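Local coordinates for protein acetyltransferase, GNAT family (Enterococcus faecalis, PDB 1U6M) that probably transfers an acyl group, most likely acetyl from acetyl-coenzyme A as in other GNAT-family enzymes, to an acceptor that is not known, at residues N111-S119 and G130-V140; R161-V172 and L181-V189. All blocks are in the same frame, centred on the assembly; numbering follows the deposited sequence.

Interaction 1 of 2, residues N111-S119 and G130-V140. With SO4 (sulfate ion), chain E.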
loop_
_atom_site.group_PDB
_atom_site.type_symbol
_atom_site.label_atom_id
_atom_site.label_comp_id
_atom_site.label_asym_id
_atom_site.label_seq_id
_atom_site.Cartn_x
_atom_site.Cartn_y
_atom_site.Cartn_z
ATOM N N ASN A 111 0.382 -13.891 -10.780
ATOM C CA ASN A 111 -0.771 -13.528 -11.630
ATOM C C ASN A 111 -1.945 -12.635 -11.070
ATOM O O ASN A 111 -2.906 -12.343 -11.792
ATOM C CB ASN A 111 -1.336 -14.810 -12.292
ATOM C CG ASN A 111 -0.237 -15.614 -13.045
ATOM O OD1 ASN A 111 -0.046 -16.815 -12.781
ATOM N ND2 ASN A 111 0.510 -14.932 -13.946
ATOM N N GLU A 112 -1.855 -12.198 -9.819
ATOM C CA GLU A 112 -2.748 -11.151 -9.316
ATOM C C GLU A 112 -2.123 -9.742 -9.450
ATOM O O GLU A 112 -0.893 -9.594 -9.527
ATOM C CB GLU A 112 -3.165 -11.466 -7.878
ATOM C CG GLU A 112 -2.118 -11.103 -6.859
ATOM C CD GLU A 112 -2.278 -11.807 -5.566
ATOM O OE1 GLU A 112 -1.398 -11.650 -4.699
ATOM O OE2 GLU A 112 -3.256 -12.545 -5.406
ATOM N N TRP A 113 -2.965 -8.712 -9.537
ATOM C CA TRP A 113 -2.584 -7.364 -9.131
ATOM C C TRP A 113 -2.805 -7.313 -7.608
ATOM O O TRP A 113 -3.916 -7.568 -7.115
ATOM C CB TRP A 113 -3.423 -6.349 -9.830
ATOM C CG TRP A 113 -2.941 -4.899 -9.675
ATOM C CD1 TRP A 113 -2.134 -4.207 -10.529
ATOM C CD2 TRP A 113 -3.281 -3.975 -8.614
ATOM N NE1 TRP A 113 -1.943 -2.914 -10.069
ATOM C CE2 TRP A 113 -2.630 -2.753 -8.896
ATOM C CE3 TRP A 113 -4.055 -4.075 -7.447
ATOM C CZ2 TRP A 113 -2.755 -1.626 -8.064
ATOM C CZ3 TRP A 113 -4.179 -2.948 -6.605
ATOM C CH2 TRP A 113 -3.540 -1.752 -6.915
ATOM N N TYR A 114 -1.723 -7.139 -6.857
ATOM C CA TYR A 114 -1.816 -7.243 -5.422
ATOM C C TYR A 114 -2.090 -5.876 -4.729
ATOM O O TYR A 114 -1.359 -4.889 -4.965
ATOM C CB TYR A 114 -0.543 -7.838 -4.855
ATOM C CG TYR A 114 -0.572 -7.928 -3.338
ATOM C CD1 TYR A 114 0.274 -7.124 -2.547
ATOM C CD2 TYR A 114 -1.444 -8.789 -2.683
ATOM C CE1 TYR A 114 0.257 -7.219 -1.146
ATOM C CE2 TYR A 114 -1.464 -8.862 -1.253
ATOM C CZ TYR A 114 -0.620 -8.076 -0.526
ATOM O OH TYR A 114 -0.653 -8.133 0.857
ATOM N N LEU A 115 -3.139 -5.837 -3.895
ATOM C CA LEU A 115 -3.466 -4.653 -3.111
ATOM C C LEU A 115 -2.636 -4.661 -1.848
ATOM O O LEU A 115 -2.882 -5.427 -0.945
ATOM C CB LEU A 115 -4.962 -4.561 -2.784
ATOM C CG LEU A 115 -5.425 -3.499 -1.740
ATOM C CD1 LEU A 115 -5.076 -2.138 -2.195
ATOM C CD2 LEU A 115 -6.980 -3.622 -1.386
ATOM N N ASP A 116 -1.651 -3.770 -1.799
ATOM C CA ASP A 116 -0.754 -3.608 -0.669
ATOM C C ASP A 116 -1.445 -2.868 0.496
ATOM O O ASP A 116 -1.441 -3.319 1.619
ATOM C CB ASP A 116 0.448 -2.792 -1.156
ATOM C CG ASP A 116 1.545 -2.706 -0.126
ATOM O OD1 ASP A 116 2.667 -3.168 -0.400
ATOM O OD2 ASP A 116 1.304 -2.203 0.974
ATOM N N THR A 117 -2.031 -1.693 0.209
ATOM C CA THR A 117 -2.664 -0.956 1.242
ATOM C C THR A 117 -3.755 0.001 0.786
ATOM O O THR A 117 -3.662 0.619 -0.268
ATOM C CB THR A 117 -1.637 -0.255 2.197
ATOM O OG1 THR A 117 -2.395 0.129 3.361
ATOM C CG2 THR A 117 -1.143 1.044 1.687
ATOM N N ILE A 118 -4.804 0.121 1.598
ATOM C CA ILE A 118 -5.741 1.258 1.470
ATOM C C ILE A 118 -5.626 2.050 2.762
ATOM O O ILE A 118 -5.815 1.496 3.842
ATOM C CB ILE A 118 -7.233 0.807 1.211
ATOM C CG1 ILE A 118 -7.390 0.284 -0.234
ATOM C CG2 ILE A 118 -8.183 1.970 1.529
ATOM C CD1 ILE A 118 -8.580 -0.545 -0.457
ATOM N N SER A 119 -5.252 3.314 2.655
ATOM C CA SER A 119 -5.002 4.170 3.803
ATOM C C SER A 119 -5.829 5.409 3.720
ATOM O O SER A 119 -5.757 6.099 2.734
ATOM C CB SER A 119 -3.566 4.660 3.832
ATOM O OG SER A 119 -2.806 3.589 4.307
ATOM N N GLY A 130 -12.251 4.424 2.016
ATOM C CA GLY A 130 -11.575 3.164 1.772
ATOM C C GLY A 130 -12.365 2.258 0.851
ATOM O O GLY A 130 -11.814 1.587 -0.029
ATOM N N SER A 131 -13.677 2.274 1.053
ATOM C CA SER A 131 -14.533 1.369 0.389
ATOM C C SER A 131 -14.737 1.877 -1.007
ATOM O O SER A 131 -14.813 1.072 -1.907
ATOM C CB SER A 131 -15.835 1.149 1.174
ATOM O OG SER A 131 -16.925 0.923 0.266
ATOM N N LYS A 132 -14.750 3.190 -1.213
ATOM C CA LYS A 132 -14.737 3.739 -2.594
ATOM C C LYS A 132 -13.442 3.566 -3.379
ATOM O O LYS A 132 -13.476 3.428 -4.579
ATOM C CB LYS A 132 -14.983 5.238 -2.601
ATOM C CG LYS A 132 -16.289 5.642 -2.117
ATOM C CD LYS A 132 -16.332 7.150 -2.246
ATOM C CE LYS A 132 -16.757 7.533 -3.652
ATOM N NZ LYS A 132 -17.712 8.698 -3.531
ATOM N N LEU A 133 -12.303 3.655 -2.704
ATOM C CA LEU A 133 -11.025 3.383 -3.318
ATOM C C LEU A 133 -10.979 1.927 -3.815
ATOM O O LEU A 133 -10.531 1.650 -4.915
ATOM C CB LEU A 133 -9.867 3.723 -2.336
ATOM C CG LEU A 133 -9.450 5.199 -2.291
ATOM C CD1 LEU A 133 -8.536 5.410 -1.138
ATOM C CD2 LEU A 133 -8.773 5.579 -3.600
ATOM N N LEU A 134 -11.483 1.029 -2.999
ATOM C CA LEU A 134 -11.541 -0.378 -3.291
ATOM C C LEU A 134 -12.458 -0.657 -4.521
ATOM O O LEU A 134 -12.095 -1.473 -5.395
ATOM C CB LEU A 134 -12.007 -1.063 -2.019
ATOM C CG LEU A 134 -12.258 -2.536 -1.908
ATOM C CD1 LEU A 134 -11.033 -3.374 -2.312
ATOM C CD2 LEU A 134 -12.670 -2.794 -0.459
ATOM N N ASP A 135 -13.596 0.049 -4.624
ATOM C CA ASP A 135 -14.451 -0.056 -5.818
ATOM C C ASP A 135 -13.742 0.298 -7.146
ATOM O O ASP A 135 -14.191 -0.120 -8.211
ATOM C CB ASP A 135 -15.710 0.854 -5.705
ATOM C CG ASP A 135 -16.728 0.338 -4.697
ATOM O OD1 ASP A 135 -16.643 -0.828 -4.239
ATOM O OD2 ASP A 135 -17.641 1.121 -4.342
ATOM N N ALA A 136 -12.713 1.135 -7.079
ATOM C CA ALA A 136 -12.024 1.701 -8.248
ATOM C C ALA A 136 -10.913 0.807 -8.703
ATOM O O ALA A 136 -10.317 1.043 -9.731
ATOM C CB ALA A 136 -11.399 3.079 -7.885
ATOM N N LEU A 137 -10.612 -0.207 -7.916
ATOM C CA LEU A 137 -9.421 -1.008 -8.154
ATOM C C LEU A 137 -9.491 -2.054 -9.285
ATOM O O LEU A 137 -8.450 -2.358 -9.839
ATOM C CB LEU A 137 -8.954 -1.660 -6.843
ATOM C CG LEU A 137 -8.196 -0.706 -5.871
ATOM C CD1 LEU A 137 -7.752 -1.437 -4.650
ATOM C CD2 LEU A 137 -7.003 0.081 -6.569
ATOM N N PRO A 138 -10.675 -2.655 -9.600
ATOM C CA PRO A 138 -10.744 -3.593 -10.743
ATOM C C PRO A 138 -10.236 -3.027 -12.055
ATOM O O PRO A 138 -9.540 -3.697 -12.775
ATOM C CB PRO A 138 -12.256 -3.899 -10.855
ATOM C CG PRO A 138 -12.687 -3.836 -9.414
ATOM C CD PRO A 138 -11.990 -2.565 -8.943
ATOM N N GLU A 139 -10.585 -1.809 -12.365
ATOM C CA GLU A 139 -10.067 -1.152 -13.569
ATOM C C GLU A 139 -8.524 -0.990 -13.582
ATOM O O GLU A 139 -7.862 -1.111 -14.647
ATOM C CB GLU A 139 -10.786 0.182 -13.721
ATOM C CG GLU A 139 -12.396 0.054 -13.552
ATOM C CD GLU A 139 -12.993 0.246 -12.071
ATOM O OE1 GLU A 139 -12.973 -0.697 -11.215
ATOM O OE2 GLU A 139 -13.570 1.330 -11.783
ATOM N N VAL A 140 -7.957 -0.735 -12.396
ATOM C CA VAL A 140 -6.519 -0.742 -12.213
ATOM C C VAL A 140 -5.901 -2.147 -12.472
ATOM O O VAL A 140 -4.997 -2.251 -13.249
ATOM C CB VAL A 140 -6.091 -0.192 -10.824
ATOM C CG1 VAL A 140 -4.568 -0.221 -10.723
ATOM C CG2 VAL A 140 -6.598 1.223 -10.678
HETATM O O2 SO4 E . -11.916 3.839 6.398
HETATM O O3 SO4 E . -13.153 4.473 5.205
HETATM O O4 SO4 E . -12.852 4.931 6.790
#
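Trp113 lays the six-membered part of its indole against Val140 and Leu137. CG1 of Val140 stands above the ring plane near its rim, 3.5 Å from CZ2 of Trp113, while CD2 of Leu137 meets the Trp113 atom CH2 at 3.9 Å, its side chain crossing the indole at about a right angle. The other branch of Leu137 serves the next inward-facing strand residue: its CD1 lies 3.7 Å from CD1 of Leu115, so the two methyls of Leu137 are shared between Trp113 and Leu115. CB of both strand residues points at the helical segment, and an anti chi1 (-169° in Trp113) places CG beside the carbonyl carbon. Leu137 and Val140 lie on helix 137-140; the preceding helix 130-135 runs at 136° to strand 112-119 between N-to-C directions, axes 8.6 Å apart. This is the layered packing of a GNAT fold; as in GNAT relatives, helix 130-135 probably follows the loop that binds the pyrophosphate of acetyl-CoA. Consistent with an anion site, the backbone N of Gly130 makes a weak hydrogen bond of 3.3 Å to sulfate atom O3, and Arg125 also binds the ion, itself probably from the crystallisation liquor. Nearby, Ile118 uses two branches: CG2 rests 3.6 Å from CA of Gly130, and CD1 reaches CB of Leu134 at 3.8 Å. Leu149 of strand 148-154 touches both Trp113 and Leu137.

Interaction 2 of 2, residues R161-V172 and L181-V189; sequences RKLYASKGFKDV and LYNHMQKEV
The edge hairpin of the GNAT sheet, strands 170-177 and 180-188, meets here the helix that leads into it. Lys170 and Gln186 form an antiparallel hydrogen-bonded pair, with Lys170 N to Gln186 O at 2.9 Å and Gln186 N to Lys170 O at 3.0 Å; Val172 N adds a bond to His184 O. Asp171 and Met185 are the adjoining non-hydrogen-bonded pair. On their face of the sheet Met185 projects toward helix 161-165. Its SD lies near the plane of the Tyr164 ring, at the edge, and 4.0 Å from CG of Arg161; a bend at chi3 (79°) turns CE to within 4.0 Å of CB of Phe169. Arg161, extended from CG to NE, spans from the helix to Asp171. Its NH2 lies 3.0 Å from Asp171 OD2, which stands over one guanidinium face, making this a salt bridge of charges without a directed N-H.

The helix ends in a Schellman motif at Gly168, whose phi is positive (101°), defined by the bonds Phe169 N to Tyr164 O and Gly168 N to Ala165 O. Lys167 N is a second donor to Tyr164 O, approaching from the opposite face of its carbonyl plane to Phe169 N. Past this turn, the Phe169 ring takes CB of Lys187 over its centre, 3.7 Å from the centroid and only 9° off the normal, a CH-pi contact. Beyond that ring Lys187 stays fully extended, and its NZ donates a 3.0 Å hydrogen bond to Lys167 O, nearly along the C=O axis.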
loop_
_atom_site.group_PDB
_atom_site.type_symbol
_atom_site.label_atom_id
_atom_site.label_comp_id
_atom_site.label_asym_id
_atom_site.label_seq_id
_atom_site.Cartn_x
_atom_site.Cartn_y
_atom_site.Cartn_z
ATOM N N ARG A 161 -12.712 -8.649 6.328
ATOM C CA ARG A 161 -12.917 -9.786 5.474
ATOM C C ARG A 161 -14.344 -9.869 4.916
ATOM O O ARG A 161 -14.522 -10.188 3.701
ATOM C CB ARG A 161 -12.470 -11.079 6.165
ATOM C CG ARG A 161 -12.974 -12.270 5.455
ATOM C CD ARG A 161 -12.359 -13.584 5.924
ATOM N NE ARG A 161 -13.021 -14.607 5.117
ATOM C CZ ARG A 161 -13.196 -15.881 5.452
ATOM N NH1 ARG A 161 -12.717 -16.377 6.603
ATOM N NH2 ARG A 161 -13.852 -16.671 4.612
ATOM N N LYS A 162 -15.352 -9.564 5.764
ATOM C CA LYS A 162 -16.751 -9.406 5.311
ATOM C C LYS A 162 -16.935 -8.299 4.268
ATOM O O LYS A 162 -17.691 -8.455 3.277
ATOM C CB LYS A 162 -17.672 -9.093 6.495
ATOM C CG LYS A 162 -19.103 -9.671 6.385
ATOM C CD LYS A 162 -19.801 -9.349 5.091
ATOM C CE LYS A 162 -21.265 -9.868 5.036
ATOM N NZ LYS A 162 -21.412 -11.327 5.356
ATOM N N LEU A 163 -16.293 -7.170 4.516
ATOM C CA LEU A 163 -16.275 -6.065 3.561
ATOM C C LEU A 163 -15.804 -6.581 2.165
ATOM O O LEU A 163 -16.474 -6.367 1.155
ATOM C CB LEU A 163 -15.331 -4.939 4.078
ATOM C CG LEU A 163 -15.522 -3.485 3.584
ATOM C CD1 LEU A 163 -14.224 -2.675 3.638
ATOM C CD2 LEU A 163 -16.169 -3.364 2.224
ATOM N N TYR A 164 -14.668 -7.291 2.112
ATOM C CA TYR A 164 -14.106 -7.764 0.828
ATOM C C TYR A 164 -14.968 -8.837 0.177
ATOM O O TYR A 164 -15.205 -8.799 -1.069
ATOM C CB TYR A 164 -12.672 -8.274 1.010
ATOM C CG TYR A 164 -11.770 -7.309 1.729
ATOM C CD1 TYR A 164 -10.839 -7.762 2.689
ATOM C CD2 TYR A 164 -11.821 -5.933 1.454
ATOM C CE1 TYR A 164 -9.967 -6.868 3.315
ATOM C CE2 TYR A 164 -10.944 -5.015 2.107
ATOM C CZ TYR A 164 -10.042 -5.499 3.021
ATOM O OH TYR A 164 -9.191 -4.613 3.661
ATOM N N ALA A 165 -15.424 -9.792 0.979
ATOM C CA ALA A 165 -16.450 -10.752 0.531
ATOM C C ALA A 165 -17.624 -10.109 -0.257
ATOM O O ALA A 165 -18.032 -10.593 -1.315
ATOM C CB ALA A 165 -16.991 -11.555 1.719
ATOM N N SER A 166 -18.137 -8.996 0.270
ATOM C CA SER A 166 -19.334 -8.355 -0.255
ATOM C C SER A 166 -19.004 -7.620 -1.547
ATOM O O SER A 166 -19.891 -7.145 -2.243
ATOM C CB SER A 166 -19.878 -7.367 0.795
ATOM O OG SER A 166 -19.261 -6.059 0.731
ATOM N N LYS A 167 -17.719 -7.493 -1.845
ATOM C CA LYS A 167 -17.253 -6.745 -3.001
ATOM C C LYS A 167 -16.836 -7.765 -4.036
ATOM O O LYS A 167 -16.327 -7.397 -5.061
ATOM C CB LYS A 167 -16.027 -5.894 -2.630
ATOM C CG LYS A 167 -16.262 -4.392 -2.581
ATOM C CD LYS A 167 -17.287 -3.988 -1.532
ATOM C CE LYS A 167 -17.693 -2.529 -1.684
ATOM N NZ LYS A 167 -16.449 -1.670 -1.574
ATOM N N GLY A 168 -17.022 -9.042 -3.741
ATOM C CA GLY A 168 -16.713 -10.121 -4.694
ATOM C C GLY A 168 -15.403 -10.869 -4.474
ATOM O O GLY A 168 -15.016 -11.636 -5.355
ATOM N N PHE A 169 -14.692 -10.611 -3.353
ATOM C CA PHE A 169 -13.456 -11.325 -3.003
ATOM C C PHE A 169 -13.751 -12.739 -2.400
ATOM O O PHE A 169 -14.734 -12.907 -1.678
ATOM C CB PHE A 169 -12.592 -10.510 -2.038
ATOM C CG PHE A 169 -11.813 -9.392 -2.687
ATOM C CD1 PHE A 169 -12.382 -8.122 -2.849
ATOM C CD2 PHE A 169 -10.481 -9.592 -3.104
ATOM C CE1 PHE A 169 -11.685 -7.061 -3.437
ATOM C CE2 PHE A 169 -9.744 -8.538 -3.700
ATOM C CZ PHE A 169 -10.353 -7.266 -3.866
ATOM N N LYS A 170 -12.903 -13.724 -2.726
ATOM C CA LYS A 170 -13.062 -15.125 -2.321
ATOM C C LYS A 170 -11.763 -15.615 -1.733
ATOM O O LYS A 170 -10.712 -15.390 -2.324
ATOM C CB LYS A 170 -13.338 -16.045 -3.515
ATOM C CG LYS A 170 -14.314 -15.560 -4.557
ATOM C CD LYS A 170 -15.693 -15.968 -4.196
ATOM C CE LYS A 170 -16.658 -15.455 -5.219
ATOM N NZ LYS A 170 -18.007 -15.479 -4.574
ATOM N N ASP A 171 -11.853 -16.306 -0.601
ATOM C CA ASP A 171 -10.747 -16.959 0.048
ATOM C C ASP A 171 -10.071 -17.893 -0.912
ATOM O O ASP A 171 -10.749 -18.659 -1.573
ATOM C CB ASP A 171 -11.259 -17.778 1.226
ATOM C CG ASP A 171 -11.432 -16.955 2.480
ATOM O OD1 ASP A 171 -11.826 -15.761 2.426
ATOM O OD2 ASP A 171 -11.173 -17.529 3.549
ATOM N N VAL A 172 -8.737 -17.821 -0.984
ATOM C CA VAL A 172 -7.916 -18.597 -1.933
ATOM C C VAL A 172 -6.817 -19.404 -1.194
ATOM O O VAL A 172 -6.613 -20.556 -1.516
ATOM C CB VAL A 172 -7.324 -17.687 -3.042
ATOM C CG1 VAL A 172 -6.214 -18.414 -3.854
ATOM C CG2 VAL A 172 -8.428 -17.174 -3.963
ATOM N N LEU A 181 -1.459 -14.520 11.135
ATOM C CA LEU A 181 -2.074 -15.329 10.053
ATOM C C LEU A 181 -3.025 -14.475 9.195
ATOM O O LEU A 181 -3.729 -13.610 9.712
ATOM C CB LEU A 181 -2.799 -16.574 10.594
ATOM C CG LEU A 181 -2.000 -17.576 11.434
ATOM N N TYR A 182 -3.042 -14.728 7.889
ATOM C CA TYR A 182 -3.876 -13.965 6.951
ATOM C C TYR A 182 -4.658 -14.871 6.032
ATOM O O TYR A 182 -4.175 -15.937 5.709
ATOM C CB TYR A 182 -3.012 -13.043 6.094
ATOM C CG TYR A 182 -2.325 -11.953 6.865
ATOM C CD1 TYR A 182 -1.080 -12.160 7.441
ATOM C CD2 TYR A 182 -2.913 -10.700 7.001
ATOM C CE1 TYR A 182 -0.439 -11.128 8.160
ATOM C CE2 TYR A 182 -2.306 -9.683 7.712
ATOM C CZ TYR A 182 -1.073 -9.905 8.292
ATOM O OH TYR A 182 -0.455 -8.897 8.962
ATOM N N ASN A 183 -5.863 -14.445 5.633
ATOM C CA ASN A 183 -6.573 -14.998 4.456
ATOM C C ASN A 183 -6.148 -14.263 3.183
ATOM O O ASN A 183 -6.298 -13.035 3.079
ATOM C CB ASN A 183 -8.113 -14.851 4.582
ATOM C CG ASN A 183 -8.696 -15.651 5.736
ATOM O OD1 ASN A 183 -8.760 -16.873 5.669
ATOM N ND2 ASN A 183 -9.152 -14.951 6.801
ATOM N N HIS A 184 -5.666 -15.001 2.189
ATOM C CA HIS A 184 -5.406 -14.368 0.909
ATOM C C HIS A 184 -6.665 -14.568 0.094
ATOM O O HIS A 184 -7.142 -15.695 -0.027
ATOM C CB HIS A 184 -4.163 -14.920 0.219
ATOM C CG HIS A 184 -3.659 -14.069 -0.909
ATOM N ND1 HIS A 184 -4.153 -14.164 -2.200
ATOM C CD2 HIS A 184 -2.699 -13.112 -0.947
ATOM C CE1 HIS A 184 -3.519 -13.301 -2.980
ATOM N NE2 HIS A 184 -2.632 -12.652 -2.247
ATOM N N MET A 185 -7.229 -13.451 -0.394
ATOM C CA MET A 185 -8.475 -13.424 -1.115
ATOM C C MET A 185 -8.232 -12.859 -2.524
ATOM O O MET A 185 -7.300 -12.095 -2.740
ATOM C CB MET A 185 -9.512 -12.588 -0.367
ATOM C CG MET A 185 -9.738 -12.946 1.145
ATOM S SD MET A 185 -11.034 -11.905 1.946
ATOM C CE MET A 185 -12.497 -12.757 1.310
ATOM N N GLN A 186 -9.012 -13.283 -3.506
ATOM C CA GLN A 186 -8.895 -12.728 -4.845
ATOM C C GLN A 186 -10.248 -12.450 -5.385
ATOM O O GLN A 186 -11.216 -13.065 -4.988
ATOM C CB GLN A 186 -8.190 -13.684 -5.788
ATOM C CG GLN A 186 -6.759 -13.940 -5.391
ATOM C CD GLN A 186 -5.974 -14.666 -6.448
ATOM O OE1 GLN A 186 -4.783 -14.478 -6.561
ATOM N NE2 GLN A 186 -6.651 -15.486 -7.231
ATOM N N LYS A 187 -10.310 -11.525 -6.313
ATOM C CA LYS A 187 -11.525 -11.204 -6.995
ATOM C C LYS A 187 -11.185 -11.233 -8.454
ATOM O O LYS A 187 -10.205 -10.649 -8.860
ATOM C CB LYS A 187 -11.961 -9.799 -6.599
ATOM C CG LYS A 187 -13.111 -9.318 -7.377
ATOM C CD LYS A 187 -13.499 -7.903 -7.034
ATOM C CE LYS A 187 -14.711 -7.505 -7.919
ATOM N NZ LYS A 187 -15.072 -6.201 -7.498
ATOM N N GLU A 188 -11.997 -11.908 -9.244
ATOM C CA GLU A 188 -11.785 -11.973 -10.688
ATOM C C GLU A 188 -12.066 -10.626 -11.389
ATOM O O GLU A 188 -12.956 -9.868 -11.008
ATOM C CB GLU A 188 -12.619 -13.107 -11.304
ATOM C CG GLU A 188 -12.095 -14.538 -11.024
ATOM C CD GLU A 188 -13.039 -15.671 -11.584
ATOM O OE1 GLU A 188 -14.071 -15.334 -12.261
ATOM O OE2 GLU A 188 -12.735 -16.888 -11.336
ATOM N N VAL A 189 -11.289 -10.360 -12.428
ATOM C CA VAL A 189 -11.300 -9.078 -13.116
ATOM C C VAL A 189 -11.488 -9.304 -14.639
ATOM O O VAL A 189 -10.964 -10.266 -15.180
ATOM C CB VAL A 189 -9.985 -8.278 -12.725
ATOM C CG1 VAL A 189 -9.714 -7.124 -13.638
ATOM C CG2 VAL A 189 -10.054 -7.819 -11.262
HETATM O O HOH W 1 -14.981 -12.480 -8.064
#

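In the fold
Both contacts set a helical segment against the same mixed sheet, but at different depths. Interaction 1 is buried, centred about 9 Å from the centre of the chain, and its cross-segment contacts are apolar; interaction 2, about 17 Å from that centre and partly buried, combines backbone pairing at the sheet edge with a lysine-to-carbonyl hydrogen bond and a CH-pi contact, beside a salt bridge internal to 161-172. Strand 148-154 lies between strands 112-120 and 180-188 in the sheet and touches side chains from both contacts. They also meet directly: Lys167 NZ forms a 2.8 Å salt bridge with Asp135 OD1 and a probable hydrogen bond with Ser131 OG, while Leu134 packs against Tyr164 and Phe169.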